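Local coordinates for protein pyruvate kinase (Pyrobaculum aerophilum, PDB 3QTG) that catalyses the last step of glycolysis, transferring phosphate from phosphoenolpyruvate to ADP to give pyruvate and ATP, with a divalent metal ion as cofactor, at residues 368-373 against 443-448; 102-107 against 139-144; 319-324 against 336-341; 401-404 against 408-411; 52-57 against 187-192. All coordinates share one frame; numbering follows the deposited sequence.

Interaction 1: 368-373 against 443-448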
# COMPACT_ATOMS: atom_id res chain seq x y z
N GLU A 368 10.96 -8.68 -9.92
CA GLU A 368 10.41 -7.33 -9.90
C GLU A 368 11.33 -6.35 -10.61
O GLU A 368 10.86 -5.47 -11.32
CB GLU A 368 10.09 -6.88 -8.47
CG GLU A 368 9.00 -7.76 -7.86
CD GLU A 368 8.60 -7.41 -6.44
OE1 GLU A 368 9.39 -6.75 -5.70
OE2 GLU A 368 7.49 -7.85 -6.06
N LEU A 369 12.64 -6.54 -10.45
CA LEU A 369 13.58 -5.71 -11.17
C LEU A 369 13.43 -5.93 -12.67
O LEU A 369 13.25 -4.97 -13.40
CB LEU A 369 15.03 -5.94 -10.69
CG LEU A 369 16.14 -5.12 -11.37
CD1 LEU A 369 16.10 -3.62 -11.00
CD2 LEU A 369 17.52 -5.74 -11.04
N ALA A 370 13.48 -7.17 -13.12
CA ALA A 370 13.31 -7.44 -14.55
C ALA A 370 11.99 -6.87 -15.09
O ALA A 370 11.96 -6.34 -16.19
CB ALA A 370 13.41 -8.92 -14.85
N GLN A 371 10.93 -6.98 -14.30
CA GLN A 371 9.62 -6.41 -14.62
C GLN A 371 9.72 -4.88 -14.82
O GLN A 371 9.27 -4.35 -15.83
CB GLN A 371 8.59 -6.78 -13.54
CG GLN A 371 7.17 -6.21 -13.73
CD GLN A 371 6.56 -6.47 -15.12
OE1 GLN A 371 6.77 -7.52 -15.74
NE2 GLN A 371 5.80 -5.50 -15.62
N ASP A 372 10.37 -4.20 -13.87
CA ASP A 372 10.62 -2.77 -13.93
C ASP A 372 11.46 -2.29 -15.11
O ASP A 372 11.24 -1.19 -15.60
CB ASP A 372 11.28 -2.30 -12.66
CG ASP A 372 10.32 -1.70 -11.71
OD1 ASP A 372 10.03 -0.49 -11.85
OD2 ASP A 372 9.86 -2.43 -10.81
N LEU A 373 12.42 -3.11 -15.55
CA LEU A 373 13.30 -2.73 -16.65
C LEU A 373 12.81 -3.23 -17.99
O LEU A 373 13.44 -2.97 -19.01
CB LEU A 373 14.72 -3.25 -16.43
CG LEU A 373 15.33 -3.02 -15.06
CD1 LEU A 373 16.58 -3.87 -14.94
CD2 LEU A 373 15.62 -1.53 -14.80
N PRO A 443 16.71 -5.35 -22.94
CA PRO A 443 17.35 -5.55 -21.63
C PRO A 443 17.37 -7.00 -21.13
O PRO A 443 16.47 -7.80 -21.45
CB PRO A 443 16.52 -4.65 -20.69
CG PRO A 443 15.61 -3.84 -21.56
CD PRO A 443 15.40 -4.70 -22.78
N PHE A 444 18.41 -7.35 -20.37
CA PHE A 444 18.43 -8.63 -19.66
C PHE A 444 18.90 -8.53 -18.20
O PHE A 444 19.62 -7.59 -17.83
CB PHE A 444 19.19 -9.72 -20.44
CG PHE A 444 20.69 -9.54 -20.48
CD1 PHE A 444 21.47 -9.79 -19.35
CD2 PHE A 444 21.33 -9.16 -21.66
CE1 PHE A 444 22.85 -9.63 -19.37
CE2 PHE A 444 22.73 -8.98 -21.71
CZ PHE A 444 23.49 -9.22 -20.56
N VAL A 445 18.43 -9.49 -17.40
CA VAL A 445 18.87 -9.73 -16.03
C VAL A 445 19.30 -11.20 -15.98
O VAL A 445 18.44 -12.10 -16.04
CB VAL A 445 17.73 -9.47 -15.02
CG1 VAL A 445 18.13 -9.91 -13.60
CG2 VAL A 445 17.28 -8.00 -15.03
N ALA A 446 20.61 -11.43 -15.89
CA ALA A 446 21.17 -12.78 -15.93
C ALA A 446 21.77 -13.16 -14.57
O ALA A 446 22.54 -12.39 -14.02
CB ALA A 446 22.23 -12.87 -17.03
N THR A 447 21.42 -14.33 -14.04
CA THR A 447 21.92 -14.80 -12.73
C THR A 447 22.34 -16.25 -12.62
O THR A 447 21.92 -17.11 -13.39
CB THR A 447 20.85 -14.75 -11.59
OG1 THR A 447 19.51 -14.76 -12.13
CG2 THR A 447 21.06 -13.64 -10.70
N TYR A 448 23.13 -16.50 -11.59
CA TYR A 448 23.24 -17.82 -10.98
C TYR A 448 23.42 -17.64 -9.47
O TYR A 448 23.79 -16.54 -8.99
CB TYR A 448 24.40 -18.64 -11.60
CG TYR A 448 25.78 -18.08 -11.33
CD1 TYR A 448 26.37 -18.21 -10.08
CD2 TYR A 448 26.49 -17.41 -12.33
CE1 TYR A 448 27.63 -17.70 -9.81
CE2 TYR A 448 27.76 -16.90 -12.08
CZ TYR A 448 28.31 -17.05 -10.81
OH TYR A 448 29.55 -16.54 -10.51

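Interaction 2: 102-107 against 139-144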
# COMPACT_ATOMS: atom_id res chain seq x y z
N VAL A 102 -30.61 -53.02 -3.88
CA VAL A 102 -29.45 -53.82 -4.25
C VAL A 102 -28.59 -54.07 -3.00
O VAL A 102 -28.36 -53.17 -2.19
CB VAL A 102 -28.61 -53.08 -5.36
CG1 VAL A 102 -27.44 -53.95 -5.80
CG2 VAL A 102 -29.49 -52.75 -6.58
N LYS A 103 -28.11 -55.30 -2.86
CA LYS A 103 -27.28 -55.68 -1.72
C LYS A 103 -25.80 -55.84 -2.08
O LYS A 103 -25.46 -56.47 -3.09
CB LYS A 103 -27.82 -56.96 -1.07
CG LYS A 103 -27.08 -57.36 0.21
CD LYS A 103 -28.05 -57.83 1.29
CE LYS A 103 -27.33 -58.55 2.41
NZ LYS A 103 -28.23 -59.54 3.10
N PHE A 104 -24.93 -55.23 -1.28
CA PHE A 104 -23.48 -55.38 -1.39
C PHE A 104 -22.97 -56.15 -0.18
O PHE A 104 -23.37 -55.85 0.94
CB PHE A 104 -22.76 -54.02 -1.45
CG PHE A 104 -23.19 -53.14 -2.60
CD1 PHE A 104 -24.46 -52.56 -2.61
CD2 PHE A 104 -22.31 -52.88 -3.64
CE1 PHE A 104 -24.85 -51.73 -3.67
CE2 PHE A 104 -22.66 -52.07 -4.70
CZ PHE A 104 -23.95 -51.47 -4.73
N LYS A 105 -22.11 -57.13 -0.41
CA LYS A 105 -21.52 -57.90 0.68
C LYS A 105 -20.03 -57.94 0.50
O LYS A 105 -19.53 -57.98 -0.63
CB LYS A 105 -22.06 -59.35 0.76
CG LYS A 105 -23.56 -59.41 1.07
CD LYS A 105 -24.13 -60.84 1.10
CE LYS A 105 -25.64 -60.80 0.72
NZ LYS A 105 -26.43 -62.14 0.78
N LEU A 106 -19.33 -57.95 1.63
CA LEU A 106 -17.91 -58.18 1.65
C LEU A 106 -17.57 -59.60 1.18
O LEU A 106 -17.78 -60.58 1.91
CB LEU A 106 -17.35 -57.90 3.05
CG LEU A 106 -15.84 -58.01 3.29
CD1 LEU A 106 -15.08 -57.05 2.46
CD2 LEU A 106 -15.54 -57.78 4.78
N SER A 107 -17.00 -59.69 -0.02
CA SER A 107 -16.79 -60.96 -0.72
C SER A 107 -16.05 -60.71 -2.02
O SER A 107 -16.25 -59.68 -2.67
CB SER A 107 -18.13 -61.61 -1.06
OG SER A 107 -17.94 -62.76 -1.89
N LEU A 139 -24.25 -44.89 -12.83
CA LEU A 139 -25.17 -45.67 -12.01
C LEU A 139 -24.97 -45.17 -10.60
O LEU A 139 -23.89 -45.31 -10.03
CB LEU A 139 -24.89 -47.18 -12.13
CG LEU A 139 -25.81 -48.19 -11.41
CD1 LEU A 139 -27.31 -47.84 -11.49
CD2 LEU A 139 -25.56 -49.63 -11.92
N ARG A 140 -26.00 -44.53 -10.06
CA ARG A 140 -25.98 -44.06 -8.69
C ARG A 140 -26.92 -44.91 -7.87
O ARG A 140 -27.98 -45.31 -8.34
CB ARG A 140 -26.39 -42.59 -8.59
CG ARG A 140 -25.73 -41.70 -9.63
CD ARG A 140 -26.38 -40.32 -9.70
NE ARG A 140 -25.70 -39.41 -8.78
CZ ARG A 140 -26.19 -39.08 -7.61
NH1 ARG A 140 -27.35 -39.57 -7.25
NH2 ARG A 140 -25.55 -38.26 -6.80
N LEU A 141 -26.51 -45.21 -6.64
CA LEU A 141 -27.32 -46.00 -5.73
C LEU A 141 -27.34 -45.30 -4.38
O LEU A 141 -26.28 -44.96 -3.84
CB LEU A 141 -26.79 -47.43 -5.53
CG LEU A 141 -26.30 -48.52 -6.50
CD1 LEU A 141 -27.36 -49.61 -6.88
CD2 LEU A 141 -25.48 -48.03 -7.71
N LYS A 142 -28.53 -45.11 -3.83
CA LYS A 142 -28.71 -44.41 -2.57
C LYS A 142 -28.71 -45.44 -1.43
O LYS A 142 -29.56 -46.31 -1.40
CB LYS A 142 -30.07 -43.69 -2.58
CG LYS A 142 -30.07 -42.25 -2.15
CD LYS A 142 -29.28 -41.96 -0.88
CE LYS A 142 -29.23 -40.44 -0.67
NZ LYS A 142 -30.59 -39.89 -0.38
N VAL A 143 -27.78 -45.32 -0.49
CA VAL A 143 -27.66 -46.27 0.63
C VAL A 143 -28.78 -46.12 1.69
O VAL A 143 -28.95 -45.07 2.31
CB VAL A 143 -26.26 -46.20 1.29
CG1 VAL A 143 -26.12 -47.21 2.43
CG2 VAL A 143 -25.17 -46.43 0.23
N THR A 144 -29.51 -47.21 1.91
CA THR A 144 -30.71 -47.21 2.75
C THR A 144 -30.57 -48.01 4.05
O THR A 144 -31.39 -47.87 4.96
CB THR A 144 -31.91 -47.75 1.96
OG1 THR A 144 -31.59 -49.04 1.44
CG2 THR A 144 -32.28 -46.78 0.83

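Interaction 3: 319-324 against 336-341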
# COMPACT_ATOMS: atom_id res chain seq x y z
N LEU A 319 -1.23 -27.09 -18.32
CA LEU A 319 -2.54 -27.68 -18.60
C LEU A 319 -2.32 -29.03 -19.29
O LEU A 319 -1.52 -29.13 -20.22
CB LEU A 319 -3.42 -26.77 -19.47
CG LEU A 319 -3.74 -25.33 -18.96
CD1 LEU A 319 -4.35 -24.48 -20.06
CD2 LEU A 319 -4.66 -25.31 -17.75
N TRP A 320 -3.01 -30.05 -18.81
CA TRP A 320 -2.78 -31.41 -19.27
C TRP A 320 -4.02 -31.91 -20.00
O TRP A 320 -5.08 -32.03 -19.42
CB TRP A 320 -2.52 -32.33 -18.06
CG TRP A 320 -1.28 -32.03 -17.25
CD1 TRP A 320 -0.50 -30.90 -17.30
CD2 TRP A 320 -0.69 -32.88 -16.26
NE1 TRP A 320 0.54 -31.01 -16.41
CE2 TRP A 320 0.45 -32.22 -15.77
CE3 TRP A 320 -1.01 -34.16 -15.77
CZ2 TRP A 320 1.28 -32.79 -14.78
CZ3 TRP A 320 -0.19 -34.71 -14.78
CH2 TRP A 320 0.93 -34.02 -14.29
N LEU A 321 -3.87 -32.20 -21.29
CA LEU A 321 -4.91 -32.90 -22.04
C LEU A 321 -4.82 -34.39 -21.78
O LEU A 321 -3.72 -34.95 -21.72
CB LEU A 321 -4.76 -32.62 -23.54
CG LEU A 321 -4.76 -31.15 -24.00
CD1 LEU A 321 -4.69 -31.04 -25.52
CD2 LEU A 321 -5.98 -30.41 -23.45
N THR A 322 -5.97 -35.04 -21.62
CA THR A 322 -5.99 -36.47 -21.37
C THR A 322 -6.64 -37.23 -22.54
O THR A 322 -5.96 -37.51 -23.52
CB THR A 322 -6.56 -36.82 -19.97
OG1 THR A 322 -7.83 -36.18 -19.79
CG2 THR A 322 -5.61 -36.31 -18.89
N ASN A 323 -7.94 -37.53 -22.44
CA ASN A 323 -8.68 -38.26 -23.50
C ASN A 323 -8.63 -37.60 -24.85
O ASN A 323 -8.61 -38.29 -25.89
CB ASN A 323 -10.13 -38.41 -23.12
CG ASN A 323 -10.31 -38.99 -21.74
OD1 ASN A 323 -10.91 -38.36 -20.87
ND2 ASN A 323 -9.80 -40.20 -21.52
N GLU A 324 -8.64 -36.26 -24.83
CA GLU A 324 -8.61 -35.39 -26.02
C GLU A 324 -7.50 -35.79 -26.98
O GLU A 324 -7.62 -35.60 -28.19
CB GLU A 324 -8.38 -33.91 -25.62
CG GLU A 324 -9.41 -33.31 -24.69
CD GLU A 324 -9.02 -33.35 -23.22
OE1 GLU A 324 -8.35 -34.32 -22.79
OE2 GLU A 324 -9.39 -32.40 -22.48
N SER A 336 -3.26 -28.21 -30.92
CA SER A 336 -3.15 -27.01 -31.73
C SER A 336 -4.05 -25.93 -31.14
O SER A 336 -3.61 -24.80 -30.95
CB SER A 336 -3.50 -27.32 -33.19
OG SER A 336 -3.34 -26.18 -34.00
N TRP A 337 -5.30 -26.28 -30.82
CA TRP A 337 -6.22 -25.35 -30.16
C TRP A 337 -5.81 -24.95 -28.74
O TRP A 337 -5.99 -23.79 -28.35
CB TRP A 337 -7.64 -25.91 -30.16
CG TRP A 337 -8.40 -25.48 -31.36
CD1 TRP A 337 -8.64 -26.21 -32.50
CD2 TRP A 337 -9.00 -24.20 -31.57
NE1 TRP A 337 -9.36 -25.47 -33.39
CE2 TRP A 337 -9.60 -24.23 -32.85
CE3 TRP A 337 -9.10 -23.03 -30.80
CZ2 TRP A 337 -10.29 -23.13 -33.38
CZ3 TRP A 337 -9.79 -21.94 -31.33
CH2 TRP A 337 -10.38 -22.00 -32.61
N LEU A 338 -5.24 -25.88 -27.97
CA LEU A 338 -4.66 -25.56 -26.65
C LEU A 338 -3.63 -24.42 -26.72
O LEU A 338 -3.74 -23.41 -26.02
CB LEU A 338 -4.02 -26.80 -26.01
CG LEU A 338 -3.52 -26.52 -24.59
CD1 LEU A 338 -4.65 -25.92 -23.69
CD2 LEU A 338 -2.91 -27.78 -23.95
N SER A 339 -2.66 -24.60 -27.61
CA SER A 339 -1.54 -23.69 -27.79
C SER A 339 -1.98 -22.32 -28.33
O SER A 339 -1.48 -21.28 -27.89
CB SER A 339 -0.54 -24.34 -28.76
OG SER A 339 0.71 -23.71 -28.70
N ARG A 340 -2.92 -22.35 -29.27
CA ARG A 340 -3.51 -21.15 -29.85
C ARG A 340 -4.24 -20.31 -28.78
O ARG A 340 -4.02 -19.10 -28.71
CB ARG A 340 -4.48 -21.57 -30.95
CG ARG A 340 -5.01 -20.43 -31.79
CD ARG A 340 -6.09 -20.93 -32.76
NE ARG A 340 -5.81 -22.29 -33.27
CZ ARG A 340 -6.31 -22.78 -34.41
NH1 ARG A 340 -7.11 -22.03 -35.16
NH2 ARG A 340 -6.00 -24.02 -34.80
N ILE A 341 -5.08 -20.94 -27.97
CA ILE A 341 -5.79 -20.25 -26.86
C ILE A 341 -4.82 -19.59 -25.89
O ILE A 341 -5.05 -18.48 -25.44
CB ILE A 341 -6.75 -21.18 -26.07
CG1 ILE A 341 -7.90 -21.67 -26.97
CG2 ILE A 341 -7.29 -20.45 -24.78
CD1 ILE A 341 -8.62 -22.92 -26.46

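Interaction 4: 401-404 against 408-411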
# COMPACT_ATOMS: atom_id res chain seq x y z
N VAL A 401 16.84 -20.72 -19.35
CA VAL A 401 17.61 -21.41 -18.34
C VAL A 401 18.65 -22.27 -19.01
O VAL A 401 18.32 -23.17 -19.76
CB VAL A 401 16.72 -22.30 -17.43
CG1 VAL A 401 17.55 -22.94 -16.32
CG2 VAL A 401 15.54 -21.50 -16.85
N GLY A 402 19.92 -22.00 -18.73
CA GLY A 402 20.99 -22.85 -19.19
C GLY A 402 21.25 -23.86 -18.10
O GLY A 402 21.27 -23.50 -16.92
N THR A 403 21.44 -25.12 -18.49
CA THR A 403 21.84 -26.18 -17.57
C THR A 403 22.78 -27.20 -18.24
O THR A 403 22.65 -27.48 -19.43
CB THR A 403 20.58 -26.87 -16.89
OG1 THR A 403 21.00 -27.82 -15.91
CG2 THR A 403 19.69 -27.57 -17.90
N PRO A 404 23.76 -27.74 -17.49
CA PRO A 404 24.59 -28.81 -18.11
C PRO A 404 24.00 -30.22 -17.99
O PRO A 404 24.61 -31.19 -18.45
CB PRO A 404 25.92 -28.72 -17.33
CG PRO A 404 25.56 -28.06 -16.00
CD PRO A 404 24.19 -27.43 -16.11
N VAL A 408 17.74 -32.20 -15.94
CA VAL A 408 17.23 -30.94 -15.39
C VAL A 408 16.44 -30.15 -16.46
O VAL A 408 15.32 -29.67 -16.20
CB VAL A 408 18.37 -30.05 -14.76
CG1 VAL A 408 17.81 -28.71 -14.30
CG2 VAL A 408 19.02 -30.76 -13.56
N ALA A 409 16.98 -30.06 -17.67
CA ALA A 409 16.26 -29.38 -18.75
C ALA A 409 14.85 -29.95 -18.97
O ALA A 409 13.90 -29.20 -19.15
CB ALA A 409 17.06 -29.41 -20.06
N ARG A 410 14.75 -31.28 -18.95
CA ARG A 410 13.48 -31.96 -19.12
C ARG A 410 12.49 -31.67 -17.99
O ARG A 410 11.31 -31.54 -18.22
CB ARG A 410 13.72 -33.46 -19.22
CG ARG A 410 14.34 -33.90 -20.54
CD ARG A 410 14.95 -35.29 -20.40
NE ARG A 410 15.61 -35.72 -21.62
CZ ARG A 410 16.36 -36.82 -21.73
NH1 ARG A 410 16.56 -37.63 -20.69
NH2 ARG A 410 16.93 -37.11 -22.90
N SER A 411 12.99 -31.62 -16.76
CA SER A 411 12.17 -31.36 -15.60
C SER A 411 11.52 -29.97 -15.72
O SER A 411 10.32 -29.81 -15.45
CB SER A 411 13.06 -31.44 -14.36
OG SER A 411 12.31 -31.65 -13.19

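Interaction 5: 52-57 against 187-192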
# COMPACT_ATOMS: atom_id res chain seq x y z
N ALA A 52 -1.47 -48.41 -19.99
CA ALA A 52 -0.21 -48.58 -20.71
C ALA A 52 0.51 -49.86 -20.34
O ALA A 52 0.78 -50.12 -19.16
CB ALA A 52 0.70 -47.37 -20.52
N SER A 53 0.80 -50.64 -21.37
CA SER A 53 1.66 -51.81 -21.30
C SER A 53 3.12 -51.35 -21.23
O SER A 53 3.47 -50.35 -21.87
CB SER A 53 1.44 -52.65 -22.55
OG SER A 53 2.34 -53.74 -22.61
N PRO A 54 3.97 -52.05 -20.45
CA PRO A 54 5.39 -51.70 -20.34
C PRO A 54 6.11 -51.48 -21.67
O PRO A 54 7.04 -50.68 -21.74
CB PRO A 54 5.99 -52.91 -19.61
CG PRO A 54 4.88 -53.42 -18.79
CD PRO A 54 3.64 -53.22 -19.61
N ASN A 55 5.70 -52.19 -22.73
CA ASN A 55 6.30 -51.98 -24.05
C ASN A 55 5.61 -50.90 -24.89
O ASN A 55 6.18 -50.41 -25.88
CB ASN A 55 6.45 -53.30 -24.82
CG ASN A 55 7.81 -53.95 -24.59
OD1 ASN A 55 8.78 -53.64 -25.30
ND2 ASN A 55 7.89 -54.83 -23.60
N GLU A 56 4.40 -50.53 -24.49
CA GLU A 56 3.77 -49.29 -24.96
C GLU A 56 4.46 -48.07 -24.34
O GLU A 56 4.76 -47.10 -25.03
CB GLU A 56 2.29 -49.28 -24.62
CG GLU A 56 1.46 -50.23 -25.46
CD GLU A 56 -0.01 -50.19 -25.09
OE1 GLU A 56 -0.33 -49.81 -23.94
OE2 GLU A 56 -0.84 -50.53 -25.95
N VAL A 57 4.71 -48.13 -23.03
CA VAL A 57 5.46 -47.10 -22.31
C VAL A 57 6.84 -46.92 -22.93
O VAL A 57 7.23 -45.80 -23.26
CB VAL A 57 5.61 -47.44 -20.81
CG1 VAL A 57 6.39 -46.37 -20.10
CG2 VAL A 57 4.26 -47.61 -20.16
N LEU A 187 5.84 -49.76 -11.30
CA LEU A 187 7.11 -49.05 -11.18
C LEU A 187 8.35 -49.93 -11.40
O LEU A 187 9.36 -49.47 -11.96
CB LEU A 187 7.18 -48.28 -9.86
CG LEU A 187 6.93 -46.76 -9.86
CD1 LEU A 187 6.46 -46.18 -11.20
CD2 LEU A 187 6.01 -46.33 -8.74
N LYS A 188 8.31 -51.19 -10.98
CA LYS A 188 9.49 -52.02 -11.25
C LYS A 188 9.49 -52.63 -12.65
O LYS A 188 10.55 -52.85 -13.22
CB LYS A 188 9.83 -53.03 -10.13
CG LYS A 188 8.70 -53.51 -9.28
CD LYS A 188 9.23 -53.80 -7.89
CE LYS A 188 8.46 -54.93 -7.22
NZ LYS A 188 9.15 -55.41 -6.00
N ALA A 189 8.30 -52.81 -13.21
CA ALA A 189 8.17 -53.19 -14.62
C ALA A 189 8.85 -52.18 -15.54
O ALA A 189 9.36 -52.55 -16.60
CB ALA A 189 6.70 -53.34 -14.99
N ILE A 190 8.84 -50.92 -15.13
CA ILE A 190 9.30 -49.80 -15.98
C ILE A 190 10.67 -49.28 -15.54
O ILE A 190 11.31 -48.51 -16.25
CB ILE A 190 8.19 -48.70 -16.08
CG1 ILE A 190 7.24 -49.01 -17.24
CG2 ILE A 190 8.75 -47.30 -16.24
CD1 ILE A 190 5.94 -49.70 -16.81
N SER A 191 11.13 -49.76 -14.38
CA SER A 191 12.45 -49.42 -13.83
C SER A 191 13.68 -49.54 -14.74
O SER A 191 14.66 -48.81 -14.51
CB SER A 191 12.71 -50.19 -12.53
OG SER A 191 11.86 -49.69 -11.50
N PRO A 192 13.67 -50.44 -15.75
CA PRO A 192 14.80 -50.38 -16.71
C PRO A 192 14.95 -49.04 -17.47
O PRO A 192 16.05 -48.70 -17.89
CB PRO A 192 14.50 -51.52 -17.69
CG PRO A 192 13.59 -52.46 -16.92
CD PRO A 192 12.76 -51.56 -16.06

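Interaction 1: 368-373 against 443-448
Ala370 and Leu373, three residues apart on the same side of helix 358-373, are the side chains that this last part of the helix lays on the strand 444-448. Following 368-373 from its start, Leu369 comes first: it leans past the strand and packs on Phe362 of a second subunit, so the apolar side chain suits a helix flank that is covered by another chain. Ala370 follows, pointing at the strand. Its CB rests 4.0 Å from CG2 of Val445, and CG2 of Val445 is also 4.0 Å from CA of Ala370. A residue this small lets the helix backbone come close to the sheet, and the CA atoms of Ala370 and Val445 are 6.2 Å apart. Gln371 and Asp372 do not reach the strand; both are exposed, which suits polar side chains, and Asp372 packs on Arg361 of the second subunit. Leu373 returns to the strand: its CD1 approaches CG2 of Val445 at 4.2 Å, the two side chains crossing at about a right angle. Val445 meets both residues with one branch, since CG1 is anti to the backbone N (chi1 172°) and CG2 is left facing the helix. At the end of the segment the carbonyl of Leu373 abuts the ring of Pro443, O to CG being 3.5 Å. Pro443 follows a cis peptide bond and leads into the strand. Phe444 points to the opposite side of the sheet, onto helix 428-439. Helices thus cover both faces, as in the three-layer alpha/beta/alpha sandwich of the pyruvate kinase C-terminal domain.

Interaction 2: 102-107 against 139-144
Val102, Phe104 and Leu141 meet inside the small beta domain that pyruvate kinases carry as an insertion in their TIM barrel, the lid over the active site known as the B domain. Strands 101-106 and 139-146 are not neighbours in its sheet, because strand 150-155 runs between them. The contact is therefore made by side chains alone, reaching over the intervening strand, and the nearest CA atoms, those of Val102 and Leu141, are 8.2 Å apart. Leu141 also rests on Ala153 and Ala155 of that middle strand, where small residues leave room for its branches.

The packed side is wholly apolar. Leu141 offers CD1 to Val102, at 3.8 Å from CG2 and 4.0 Å from CB, and the two side chains cross at about a right angle. With chi1 of Val102 at -177°, CG2 lies beside the backbone N and is the branch nearer the leucine. Met134 joins the cluster, touching both Leu141 and Phe104.

The other side of these strands is built for water and charge. Lys103 and Lys105 alternate with the buried residues and point away from the core, Lys103 lying in a cation-pi contact with Trp150. On the second strand Arg140 forms salt bridges to Glu156 and Glu170, and Lys142 is likewise partly exposed. Long charged chains suit these partly exposed positions, where they can reach acid or ring partners beyond the core.

Back in the core, the Phe104 ring meets Leu141 with its edge, not a face: CZ of Phe104 lies 4.2 Å from CG of Leu141, which sits near the ring plane.

Interaction 3: 319-324 against 336-341
OE2 of Glu324 is gripped by two backbone N-H groups, those of Leu290 and Leu291, while its OE1 accepts the N-H of Thr322. This last bond is short, 2.7 Å from Thr322 N to Glu324 OE1, but bent, with 140° at the hydrogen, and the donor meets the syn side 31° out of the carboxylate plane. The buried carboxylate is thus held at both oxygens and ties the start of helix 323-326 to the loop after strand 284-287.

Just before this turn, Leu319 and Leu321 point from strand 318-321 toward helix 331-343, and Leu338 fits between them with one methyl for each. Its CD1 touches CD1 of Leu319 at 3.9 Å. Its CD2 meets the end of Leu321 tip to tip, 3.8 Å from CG and 4.0 Å from CD1. A chi1 of -175° swings CG of Leu338 beside its carbonyl carbon, extending the branches off the helix. Leucine suits both sides because its forked apolar end packs between strand and helix with no polar atom to satisfy, and Val308 of helix 302-313 packs on Leu319 and Leu338.

On the helix flank the guanidinium of Arg340 lies over a face of the Trp337 ring, beside Leu263 and Asp264 of a third subunit. Strand residues that alternate between facing an outer helix, as Leu319 and Leu321 do, and turning the other way, as Trp320 does, are typical of the TIM barrel, here its eighth strand and helix 331-343, which follows the short helix 323-326.

Interaction 4: 401-404 against 408-411
Thr403 stands at the end of strand 399-403 and touches Val408 and Ala409 of the helix that follows it, inside the beta-alpha-beta unit formed by strand 399-403, helix 406-412 and strand 418-422. From CB, which points at the helix, the side chain divides in two. OG1 trails on the side away from the backbone N (chi1 -175°) and runs past the side of Val408, 3.6 Å from its CB and 3.7 Å from its CG1. These are plain van der Waals contacts, for the hydroxyl spends its hydrogen bond on the carbonyl O of Ser381 and also receives a weak one from the N-H of Asn405 in the connecting turn. Threonine suits the spot because its hydroxyl bonds to the neighbouring backbone while its methyl packs on the helix. CA of Thr403 lies 6.5 Å from CA of Ala409, a close approach that the small alanine side chain permits, and Ala409 also rests on Pro420 of the next strand.

Farther along the helix Arg410 makes a salt bridge with Glu68, and the carbonyl of Ser411 is bonded by the hydroxyl of Tyr199, so the outer side of the unit meets the barrel domain. The remaining branch of Thr403 is its methyl, CG2, which sits 3.7 Å from the backbone N of Ala409 and 3.9 Å from its CB.

Interaction 5: 52-57 against 187-192
Pro54 and Ile190 bring the two backbones closest, with their CA atoms 6.2 Å apart where the start of helix 54-71 passes the end of helix 181-190. Ser53 is at the N-cap position. The N-H of Ser53 is bonded by Glu56, three residues on, N to OE1 being 2.9 Å and nearly straight at 175°; this is one half of a capping box. Proline suits the first turn after the cap because its ring nitrogen needs no helical acceptor. On the other segment the hydroxyl of Ser191 bonds back to the carbonyl O of Leu187 at 2.6 Å, closing the turn where the helix runs into 3-10 geometry.

The side chains that meet are apolar. Ile190 and Val57, buried and branched, interlock at about a right angle. CG1 of Val57, opposite its backbone N (chi1 180°), is the branch that meets Ile190, 4.0 Å from CG1 of Ile190, whose CD1 extends to within 4.1 Å of CA of Pro54. On the exposed side, CG of Pro54 approaches CB of Ala189 at 4.2 Å, a light contact between small groups. Val57 also packs on Leu49, which by similarity belongs to the ATP-binding segment. Two neighbouring outer helices, one after the second strand and one before the fourth, are thus joined as in a TIM barrel.

Overall arrangement
The five contacts sample all three domains. Interactions 3 and 5 belong to the TIM barrel, with centres 26 Å apart: interaction 3 seals a leucine core between strand and helix, while interaction 5 joins two helix ends and is partly exposed. Interaction 2, nested along the chain inside the loop that interaction 5 closes, is buried in the lid domain. Interactions 1 and 4, both buried, reach the same C-terminal sheet, and along the chain interaction 4 falls inside the loop that interaction 1 closes. All rely on apolar packing, but interaction 4 places a threonine hydroxyl, and interaction 1 a carbonyl oxygen, against apolar groups. Interactions 1 and 3 also border other subunits.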